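Local structure of KmHsv2 (Kluyveromyces marxianus, 3VU4) at residues Ser19-Asp24 with Leu36-Lys40; Asp24-Gln29 with Lys63-Arg69; Met58-Lys63 with Phe75-Lys80. The protein probably binds phosphoinositides, as a seven-bladed beta-propeller of the PROPPIN family related to the autophagy protein Atg18. One frame throughout, in Å; residues are numbered along the deposited sequence.

The three contacts follow the chain through the first two blades of a seven-bladed beta-propeller. Interaction 1 lies where the chain enters strand 24-27, beside the end of strand 33-37. Interaction 2 sets the innermost strands of the two blades side by side. Interaction 3 lies where the chain enters the second blade. Asp24 is shared by interactions 1 and 2, Lys63 by interactions 2 and 3. The centres of interactions 1 and 3 are about 11 Å apart, and each is about 14 Å from interaction 2. Thr23 OG1 hydrogen-bonds Leu61 O at 2.7 Å, joining 1 to 3. A sulfate ion, probably from the crystallisation liquor, sits on His68 in interaction 2.

Interaction 1. Residues Ser19-Asp24 with Leu36-Lys40; sequences SNPVTD and LSTLK
In the first blade of the beta-propeller, the chain leading into innermost strand 24-27 runs along the end of strand 33-37 and the turn after it. Ser19-Asp24 is irregular, with Pro21 and Val22 extended (phi/psi -64/145° and -72/129°). Leu36 and Ser37 are in strand conformation; the chain turns at Leu39-Lys40. The end-to-end directions differ by 136°. Val22 CA lies nearest Thr38 CA, 4.5 Å away. Two backbone hydrogen bonds hold the pair: Thr23 N to Ser37 O at 2.8 Å, and Ser37 N to Asp24 O at 2.9 Å. Thr23 and Ser37 both have chi1 p, and Thr23 OG1 and Ser37 OG are 2.6 Å apart. Thr23 OG1 also hydrogen-bonds Leu61 O. Thr38, again p, forms an ST turn: its OG1 accepts from Lys40 N at 3.1 Å, and it also bonds Ser41 N. Leu39 is m,t, and its CD1 packs on Pro21 CD at 3.6 Å. Val22 is t; its CG1 lies 4.2 Å from Leu36 CG. Asn20, chi1 t and chi2 30°, brings its amide up to the turn, where OD1 accepts from Leu39 N at 3.1 Å.

Interaction 2. Residues Asp24-Gln29 with Lys63-Arg69; sequences DYEFNQ and KVRMLHR. With SO4 (sulfate ion), chain I.
The innermost strands of the first two propeller blades, 24-27 and 63-66, run nearly parallel here. Their axes approach to 6.0 Å at an angle of 18°, crossing at -18°. The nearest CA pairs are Asp24 with Lys63 (5.4 Å), Glu26 with Arg65 (6.5 Å) and Asn28 with His68 (5.6 Å). Asp24 is t at chi1, with chi2 39°. Its OD2 accepts from Val64 N at 3.0 Å and makes a salt bridge to Arg65 NH1 at 3.1 Å. A water bonds Asp24 OD1 (2.6 Å) and Arg65 NH2 (3.1 Å). Arg65 NH1 also bonds Val64 O, and its NE bonds Leu106 O in the third blade. Tyr25 points away, onto Val322 of the last blade. Glu26 is t,p and lays its CG over one face of the Arg65 guanidinium, while its OE1 accepts from Phe27 N at 3.0 Å. Phe27 also points away, onto Val320 and Val322. A second water donates to Phe27 O (3.2 Å) and accepts from Met66 N (2.8 Å). Asn28, chi1 p, donates from ND2 to His68 O at 2.9 Å; its CB touches Met66 CG at 3.4 Å. Gln29, m,p, uses both ends of its amide: OE1 accepts from His68 N at 2.7 Å and NE2 donates to Met66 O at 2.8 Å. His68 NE2 donates a hydrogen bond to sulfate O3 at 2.8 Å. Arg110 N also bonds this ion. Between these two segments the polar link is made by side-chain carboxylate, guanidinium and amide groups and by water, not by backbone-to-backbone hydrogen bonds.

Interaction 3. Residues Met58-Lys63 with Phe75-Lys80; sequences MRHLSK and FVTGVK
This is an antiparallel strand pairing with a classic beta bulge, at the point where the chain passes from the first propeller blade into the second. Met58-Lys63 links outer strand 50-57 of one blade to innermost strand 63-66 of the next. Phe75-Lys80 ends strand 72-76 and turns toward strand 82-87. Lys63 and Val76 form a hydrogen-bonded pair, CA-CA 5.1 Å, with Val76 N donating to Lys63 O at 3.1 Å. In the bulge, Ser62 and Lys63 both face Val76. Val76 O accepts from Ser62 N at 2.8 Å and only weakly from Lys63 N at 3.5 Å. Further out, Leu61 CA lies 4.5 Å from Thr77 CA, and Thr77 CA makes a CA-H...O contact with His60 O at 3.1 Å. His60 has a left-handed backbone (phi/psi 74/4°), and its CB comes within 3.6 Å of Gly78 N. The Lys63 side chain leads away, and its NZ bonds Lys104 O. Phe75, chi1 p and chi2 66°, is packed by two side chains over a ring face and also meets His84 and Trp86. Leu61, m,t, makes a CH-pi contact, its CD2 4.2 Å from the Phe75 ring centroid. Met58, t,t,m, makes a Met-aromatic contact: its SD is 3.7 Å from that centroid and 3.2 Å from Phe75 CZ.

Interaction 1. Residues Ser19-Asp24 with Leu36-Lys40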
loop_
_atom_site.group_PDB
_atom_site.type_symbol
_atom_site.label_atom_id
_atom_site.label_comp_id
_atom_site.label_asym_id
_atom_site.label_seq_id
_atom_site.Cartn_x
_atom_site.Cartn_y
_atom_site.Cartn_z
ATOM N N SER A 19 -9.787 2.486 24.988
ATOM C CA SER A 19 -8.537 3.193 25.416
ATOM C C SER A 19 -7.281 2.357 25.135
ATOM O O SER A 19 -6.205 2.614 25.687
ATOM C CB SER A 19 -8.600 3.529 26.909
ATOM O OG SER A 19 -7.439 4.238 27.307
ATOM N N ASN A 20 -7.441 1.345 24.286
ATOM C CA ASN A 20 -6.352 0.465 23.879
ATOM C C ASN A 20 -6.215 0.759 22.381
ATOM O O ASN A 20 -6.682 -0.005 21.535
ATOM C CB ASN A 20 -6.748 -0.995 24.134
ATOM C CG ASN A 20 -5.641 -1.964 23.801
ATOM O OD1 ASN A 20 -4.461 -1.627 23.909
ATOM N ND2 ASN A 20 -6.011 -3.183 23.412
ATOM N N PRO A 21 -5.571 1.889 22.044
ATOM C CA PRO A 21 -5.342 2.374 20.679
ATOM C C PRO A 21 -4.463 1.512 19.796
ATOM O O PRO A 21 -3.496 0.907 20.257
ATOM C CB PRO A 21 -4.709 3.757 20.891
ATOM C CG PRO A 21 -4.940 4.065 22.341
ATOM C CD PRO A 21 -4.846 2.733 23.002
ATOM N N VAL A 22 -4.804 1.478 18.514
ATOM C CA VAL A 22 -4.024 0.740 17.539
ATOM C C VAL A 22 -2.731 1.544 17.371
ATOM O O VAL A 22 -2.769 2.752 17.164
ATOM C CB VAL A 22 -4.792 0.648 16.215
ATOM C CG1 VAL A 22 -3.919 0.052 15.121
ATOM C CG2 VAL A 22 -6.021 -0.194 16.426
ATOM N N THR A 23 -1.585 0.888 17.486
ATOM C CA THR A 23 -0.318 1.595 17.358
ATOM C C THR A 23 0.297 1.418 15.971
ATOM O O THR A 23 1.254 2.107 15.607
ATOM C CB THR A 23 0.684 1.130 18.446
ATOM O OG1 THR A 23 0.763 -0.302 18.452
ATOM C CG2 THR A 23 0.229 1.607 19.821
ATOM N N ASP A 24 -0.266 0.493 15.200
ATOM C CA ASP A 24 0.198 0.225 13.848
ATOM C C ASP A 24 -0.660 -0.886 13.262
ATOM O O ASP A 24 -1.212 -1.709 13.996
ATOM C CB ASP A 24 1.674 -0.193 13.852
ATOM C CG ASP A 24 2.309 -0.124 12.468
ATOM O OD1 ASP A 24 2.004 0.825 11.716
ATOM O OD2 ASP A 24 3.128 -1.005 12.139
ATOM N N LEU A 36 -2.495 -6.142 13.113
ATOM C CA LEU A 36 -2.651 -4.910 13.853
ATOM C C LEU A 36 -2.120 -5.026 15.281
ATOM O O LEU A 36 -2.143 -6.100 15.877
ATOM C CB LEU A 36 -4.138 -4.537 13.783
ATOM C CG LEU A 36 -5.054 -4.023 14.879
ATOM C CD1 LEU A 36 -6.430 -3.821 14.239
ATOM C CD2 LEU A 36 -5.154 -5.014 16.030
ATOM N N SER A 37 -1.610 -3.919 15.808
ATOM C CA SER A 37 -1.065 -3.905 17.155
ATOM C C SER A 37 -1.722 -2.859 18.056
ATOM O O SER A 37 -2.179 -1.805 17.590
ATOM C CB SER A 37 0.445 -3.650 17.109
ATOM O OG SER A 37 0.728 -2.306 16.769
ATOM N N THR A 38 -1.760 -3.168 19.351
ATOM C CA THR A 38 -2.330 -2.280 20.357
ATOM C C THR A 38 -1.299 -2.150 21.462
ATOM O O THR A 38 -0.162 -2.605 21.320
ATOM C CB THR A 38 -3.604 -2.861 20.976
ATOM O OG1 THR A 38 -3.273 -4.047 21.710
ATOM C CG2 THR A 38 -4.616 -3.207 19.899
ATOM N N LEU A 39 -1.695 -1.535 22.569
ATOM C CA LEU A 39 -0.794 -1.362 23.700
ATOM C C LEU A 39 -0.595 -2.697 24.414
ATOM O O LEU A 39 0.408 -2.912 25.099
ATOM C CB LEU A 39 -1.379 -0.348 24.682
ATOM C CG LEU A 39 -1.625 1.056 24.126
ATOM C CD1 LEU A 39 -2.142 1.974 25.245
ATOM C CD2 LEU A 39 -0.330 1.607 23.532
ATOM N N LYS A 40 -1.549 -3.599 24.208
ATOM C CA LYS A 40 -1.542 -4.895 24.861
ATOM C C LYS A 40 -1.295 -6.129 23.995
ATOM O O LYS A 40 -0.991 -7.194 24.533
ATOM C CB LYS A 40 -2.863 -5.066 25.615
ATOM C CG LYS A 40 -3.115 -3.993 26.681
ATOM C CD LYS A 40 -4.595 -3.876 27.045
ATOM C CE LYS A 40 -5.174 -5.207 27.500
ATOM N NZ LYS A 40 -6.620 -5.081 27.826
#

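Interaction 2. Residues Asp24-Gln29 with Lys63-Arg69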
loop_
_atom_site.group_PDB
_atom_site.type_symbol
_atom_site.label_atom_id
_atom_site.label_comp_id
_atom_site.label_asym_id
_atom_site.label_seq_id
_atom_site.Cartn_x
_atom_site.Cartn_y
_atom_site.Cartn_z
ATOM N N ASP A 24 -0.266 0.493 15.200
ATOM C CA ASP A 24 0.198 0.225 13.848
ATOM C C ASP A 24 -0.660 -0.886 13.262
ATOM O O ASP A 24 -1.212 -1.709 13.996
ATOM C CB ASP A 24 1.674 -0.193 13.852
ATOM C CG ASP A 24 2.309 -0.124 12.468
ATOM O OD1 ASP A 24 2.004 0.825 11.716
ATOM O OD2 ASP A 24 3.128 -1.005 12.139
ATOM N N TYR A 25 -0.786 -0.885 11.941
ATOM C CA TYR A 25 -1.572 -1.887 11.237
ATOM C C TYR A 25 -1.060 -1.940 9.807
ATOM O O TYR A 25 -0.586 -0.940 9.276
ATOM C CB TYR A 25 -3.064 -1.533 11.269
ATOM C CG TYR A 25 -3.424 -0.209 10.632
ATOM C CD1 TYR A 25 -2.898 0.993 11.119
ATOM C CD2 TYR A 25 -4.305 -0.153 9.544
ATOM C CE1 TYR A 25 -3.235 2.223 10.536
ATOM C CE2 TYR A 25 -4.653 1.068 8.954
ATOM C CZ TYR A 25 -4.113 2.248 9.451
ATOM O OH TYR A 25 -4.437 3.448 8.862
ATOM N N GLU A 26 -1.150 -3.106 9.184
ATOM C CA GLU A 26 -0.652 -3.259 7.829
ATOM C C GLU A 26 -1.193 -4.553 7.226
ATOM O O GLU A 26 -1.474 -5.507 7.953
ATOM C CB GLU A 26 0.880 -3.274 7.872
ATOM C CG GLU A 26 1.567 -3.226 6.529
ATOM C CD GLU A 26 1.148 -2.024 5.718
ATOM O OE1 GLU A 26 0.030 -2.056 5.155
ATOM O OE2 GLU A 26 1.929 -1.048 5.653
ATOM N N PHE A 27 -1.357 -4.569 5.904
ATOM C CA PHE A 27 -1.855 -5.747 5.191
ATOM C C PHE A 27 -0.683 -6.665 4.848
ATOM O O PHE A 27 0.461 -6.215 4.808
ATOM C CB PHE A 27 -2.525 -5.325 3.882
ATOM C CG PHE A 27 -3.705 -4.438 4.066
ATOM C CD1 PHE A 27 -4.974 -4.977 4.248
ATOM C CD2 PHE A 27 -3.550 -3.053 4.083
ATOM C CE1 PHE A 27 -6.068 -4.156 4.444
ATOM C CE2 PHE A 27 -4.640 -2.223 4.278
ATOM C CZ PHE A 27 -5.903 -2.776 4.461
ATOM N N ASN A 28 -0.956 -7.945 4.603
ATOM C CA ASN A 28 0.127 -8.842 4.214
ATOM C C ASN A 28 0.323 -8.645 2.707
ATOM O O ASN A 28 -0.536 -8.068 2.043
ATOM C CB ASN A 28 -0.194 -10.302 4.561
ATOM C CG ASN A 28 -1.321 -10.882 3.732
ATOM O OD1 ASN A 28 -2.000 -10.179 2.969
ATOM N ND2 ASN A 28 -1.535 -12.187 3.887
ATOM N N GLN A 29 1.445 -9.117 2.178
ATOM C CA GLN A 29 1.793 -8.939 0.768
ATOM C C GLN A 29 0.728 -9.127 -0.323
ATOM O O GLN A 29 0.823 -8.501 -1.372
ATOM C CB GLN A 29 3.016 -9.793 0.439
ATOM C CG GLN A 29 4.240 -9.530 1.337
ATOM C CD GLN A 29 4.016 -9.929 2.794
ATOM O OE1 GLN A 29 3.257 -10.851 3.088
ATOM N NE2 GLN A 29 4.691 -9.247 3.705
ATOM N N LYS A 63 5.418 -1.289 15.885
ATOM C CA LYS A 63 5.288 -1.575 14.470
ATOM C C LYS A 63 5.104 -3.081 14.292
ATOM O O LYS A 63 5.707 -3.879 15.011
ATOM C CB LYS A 63 6.543 -1.079 13.749
ATOM C CG LYS A 63 6.575 -1.317 12.251
ATOM C CD LYS A 63 7.459 -0.279 11.616
ATOM C CE LYS A 63 6.844 1.092 11.836
ATOM N NZ LYS A 63 7.771 2.199 11.523
ATOM N N VAL A 64 4.274 -3.475 13.335
ATOM C CA VAL A 64 4.022 -4.890 13.130
ATOM C C VAL A 64 3.823 -5.255 11.646
ATOM O O VAL A 64 3.163 -4.536 10.896
ATOM C CB VAL A 64 2.793 -5.318 13.986
ATOM C CG1 VAL A 64 1.521 -4.641 13.470
ATOM C CG2 VAL A 64 2.655 -6.821 13.997
ATOM N N ARG A 65 4.415 -6.375 11.235
ATOM C CA ARG A 65 4.331 -6.856 9.851
ATOM C C ARG A 65 4.134 -8.365 9.827
ATOM O O ARG A 65 4.452 -9.056 10.800
ATOM C CB ARG A 65 5.627 -6.542 9.096
ATOM C CG ARG A 65 5.978 -5.073 8.996
ATOM C CD ARG A 65 5.126 -4.372 7.968
ATOM N NE ARG A 65 5.526 -2.979 7.829
ATOM C CZ ARG A 65 5.051 -1.989 8.572
ATOM N NH1 ARG A 65 4.140 -2.239 9.507
ATOM N NH2 ARG A 65 5.510 -0.754 8.401
ATOM N N MET A 66 3.606 -8.885 8.725
ATOM C CA MET A 66 3.442 -10.325 8.618
ATOM C C MET A 66 3.948 -10.827 7.265
ATOM O O MET A 66 4.037 -10.063 6.300
ATOM C CB MET A 66 1.983 -10.733 8.861
ATOM C CG MET A 66 1.008 -10.489 7.738
ATOM S SD MET A 66 -0.685 -10.879 8.292
ATOM C CE MET A 66 -0.700 -12.682 8.155
ATOM N N LEU A 67 4.318 -12.103 7.207
ATOM C CA LEU A 67 4.824 -12.690 5.973
ATOM C C LEU A 67 3.811 -13.648 5.369
ATOM O O LEU A 67 3.640 -14.762 5.852
ATOM C CB LEU A 67 6.134 -13.438 6.229
ATOM C CG LEU A 67 6.698 -14.160 4.998
ATOM C CD1 LEU A 67 7.097 -13.142 3.931
ATOM C CD2 LEU A 67 7.897 -14.997 5.405
ATOM N N HIS A 68 3.145 -13.205 4.310
ATOM C CA HIS A 68 2.144 -14.021 3.632
ATOM C C HIS A 68 1.128 -14.564 4.627
ATOM O O HIS A 68 0.405 -13.794 5.268
ATOM C CB HIS A 68 2.832 -15.161 2.888
ATOM C CG HIS A 68 3.815 -14.686 1.865
ATOM N ND1 HIS A 68 3.463 -13.823 0.852
ATOM C CD2 HIS A 68 5.140 -14.919 1.721
ATOM C CE1 HIS A 68 4.530 -13.542 0.126
ATOM N NE2 HIS A 68 5.561 -14.192 0.631
ATOM N N ARG A 69 1.068 -15.883 4.754
ATOM C CA ARG A 69 0.146 -16.504 5.689
ATOM C C ARG A 69 0.906 -17.461 6.589
ATOM O O ARG A 69 0.319 -18.349 7.207
ATOM C CB ARG A 69 -0.959 -17.246 4.936
ATOM C CG ARG A 69 -2.102 -16.349 4.473
ATOM C CD ARG A 69 -3.103 -17.120 3.618
ATOM N NE ARG A 69 -4.341 -16.378 3.389
ATOM C CZ ARG A 69 -5.209 -16.049 4.347
ATOM N NH1 ARG A 69 -4.979 -16.392 5.609
ATOM N NH2 ARG A 69 -6.316 -15.383 4.040
HETATM S S SO4 I . 8.388 -14.053 -1.889
HETATM O O1 SO4 I . 8.841 -15.447 -1.734
HETATM O O2 SO4 I . 7.221 -14.015 -2.789
HETATM O O3 SO4 I . 7.999 -13.508 -0.579
HETATM O O4 SO4 I . 9.482 -13.244 -2.455
HETATM O O HOH W 1 3.832 1.331 9.880
HETATM O O HOH W 2 2.581 -6.825 7.077
#

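Interaction 3. Residues Met58-Lys63 with Phe75-Lys80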
loop_
_atom_site.group_PDB
_atom_site.type_symbol
_atom_site.label_atom_id
_atom_site.label_comp_id
_atom_site.label_asym_id
_atom_site.label_seq_id
_atom_site.Cartn_x
_atom_site.Cartn_y
_atom_site.Cartn_z
ATOM N N MET A 58 1.335 -8.946 24.035
ATOM C CA MET A 58 2.666 -8.384 23.930
ATOM C C MET A 58 2.490 -6.887 24.101
ATOM O O MET A 58 1.530 -6.310 23.586
ATOM C CB MET A 58 3.248 -8.694 22.558
ATOM C CG MET A 58 4.728 -8.473 22.453
ATOM S SD MET A 58 5.313 -9.234 20.949
ATOM C CE MET A 58 5.194 -10.980 21.396
ATOM N N ARG A 59 3.410 -6.258 24.820
ATOM C CA ARG A 59 3.314 -4.826 25.059
ATOM C C ARG A 59 4.418 -4.067 24.348
ATOM O O ARG A 59 5.395 -4.666 23.899
ATOM C CB ARG A 59 3.373 -4.545 26.564
ATOM C CG ARG A 59 2.248 -5.197 27.372
ATOM C CD ARG A 59 2.264 -4.737 28.831
ATOM N NE ARG A 59 2.170 -3.279 28.965
ATOM C CZ ARG A 59 1.099 -2.548 28.650
ATOM N NH1 ARG A 59 -0.001 -3.126 28.177
ATOM N NH2 ARG A 59 1.124 -1.227 28.808
ATOM N N HIS A 60 4.246 -2.751 24.236
ATOM C CA HIS A 60 5.229 -1.887 23.592
ATOM C C HIS A 60 5.254 -1.991 22.068
ATOM O O HIS A 60 6.090 -1.361 21.414
ATOM C CB HIS A 60 6.622 -2.190 24.152
ATOM C CG HIS A 60 6.712 -2.020 25.636
ATOM N ND1 HIS A 60 6.863 -0.787 26.234
ATOM C CD2 HIS A 60 6.568 -2.913 26.643
ATOM C CE1 HIS A 60 6.799 -0.927 27.545
ATOM N NE2 HIS A 60 6.620 -2.206 27.819
ATOM N N LEU A 61 4.348 -2.783 21.500
ATOM C CA LEU A 61 4.305 -2.935 20.053
ATOM C C LEU A 61 4.187 -1.579 19.388
ATOM O O LEU A 61 3.209 -0.861 19.569
ATOM C CB LEU A 61 3.150 -3.833 19.637
ATOM C CG LEU A 61 3.420 -5.299 19.962
ATOM C CD1 LEU A 61 2.282 -6.154 19.436
ATOM C CD2 LEU A 61 4.735 -5.722 19.333
ATOM N N SER A 62 5.213 -1.246 18.617
ATOM C CA SER A 62 5.306 0.024 17.923
ATOM C C SER A 62 5.079 -0.115 16.411
ATOM O O SER A 62 4.609 0.821 15.742
ATOM C CB SER A 62 6.687 0.613 18.202
ATOM O OG SER A 62 7.074 1.521 17.196
ATOM N N LYS A 63 5.418 -1.289 15.885
ATOM C CA LYS A 63 5.288 -1.575 14.470
ATOM C C LYS A 63 5.104 -3.081 14.292
ATOM O O LYS A 63 5.707 -3.879 15.011
ATOM C CB LYS A 63 6.543 -1.079 13.749
ATOM C CG LYS A 63 6.575 -1.317 12.251
ATOM C CD LYS A 63 7.459 -0.279 11.616
ATOM C CE LYS A 63 6.844 1.092 11.836
ATOM N NZ LYS A 63 7.771 2.199 11.523
ATOM N N PHE A 75 8.194 -7.309 14.326
ATOM C CA PHE A 75 7.724 -6.161 15.088
ATOM C C PHE A 75 8.827 -5.408 15.816
ATOM O O PHE A 75 9.935 -5.914 15.999
ATOM C CB PHE A 75 6.625 -6.578 16.076
ATOM C CG PHE A 75 7.021 -7.682 17.016
ATOM C CD1 PHE A 75 8.018 -7.487 17.966
ATOM C CD2 PHE A 75 6.366 -8.913 16.974
ATOM C CE1 PHE A 75 8.352 -8.499 18.865
ATOM C CE2 PHE A 75 6.694 -9.934 17.870
ATOM C CZ PHE A 75 7.685 -9.726 18.815
ATOM N N VAL A 76 8.513 -4.174 16.191
ATOM C CA VAL A 76 9.430 -3.312 16.918
ATOM C C VAL A 76 8.693 -3.010 18.209
ATOM O O VAL A 76 7.476 -2.826 18.200
ATOM C CB VAL A 76 9.690 -1.990 16.164
ATOM C CG1 VAL A 76 10.550 -1.061 17.007
ATOM C CG2 VAL A 76 10.371 -2.272 14.846
ATOM N N THR A 77 9.415 -2.969 19.322
ATOM C CA THR A 77 8.782 -2.701 20.606
ATOM C C THR A 77 9.287 -1.398 21.205
ATOM O O THR A 77 9.243 -0.350 20.553
ATOM C CB THR A 77 9.050 -3.845 21.594
ATOM O OG1 THR A 77 10.459 -3.945 21.828
ATOM C CG2 THR A 77 8.537 -5.167 21.032
ATOM N N GLY A 78 9.759 -1.467 22.446
ATOM C CA GLY A 78 10.260 -0.281 23.111
ATOM C C GLY A 78 11.473 0.239 22.377
ATOM O O GLY A 78 11.512 1.397 21.953
ATOM N N VAL A 79 12.466 -0.631 22.226
ATOM C CA VAL A 79 13.698 -0.286 21.535
ATOM C C VAL A 79 13.392 -0.173 20.044
ATOM O O VAL A 79 13.236 -1.178 19.342
ATOM C CB VAL A 79 14.785 -1.355 21.806
ATOM C CG1 VAL A 79 14.198 -2.749 21.644
ATOM C CG2 VAL A 79 15.974 -1.144 20.877
ATOM N N LYS A 80 13.308 1.073 19.583
ATOM C CA LYS A 80 12.980 1.407 18.204
ATOM C C LYS A 80 13.922 0.877 17.132
ATOM O O LYS A 80 13.513 0.707 15.981
ATOM C CB LYS A 80 12.903 2.927 18.038
ATOM C CG LYS A 80 12.187 3.682 19.146
ATOM C CD LYS A 80 10.685 3.728 18.963
ATOM C CE LYS A 80 10.032 2.426 19.365
ATOM N NZ LYS A 80 8.567 2.611 19.573
#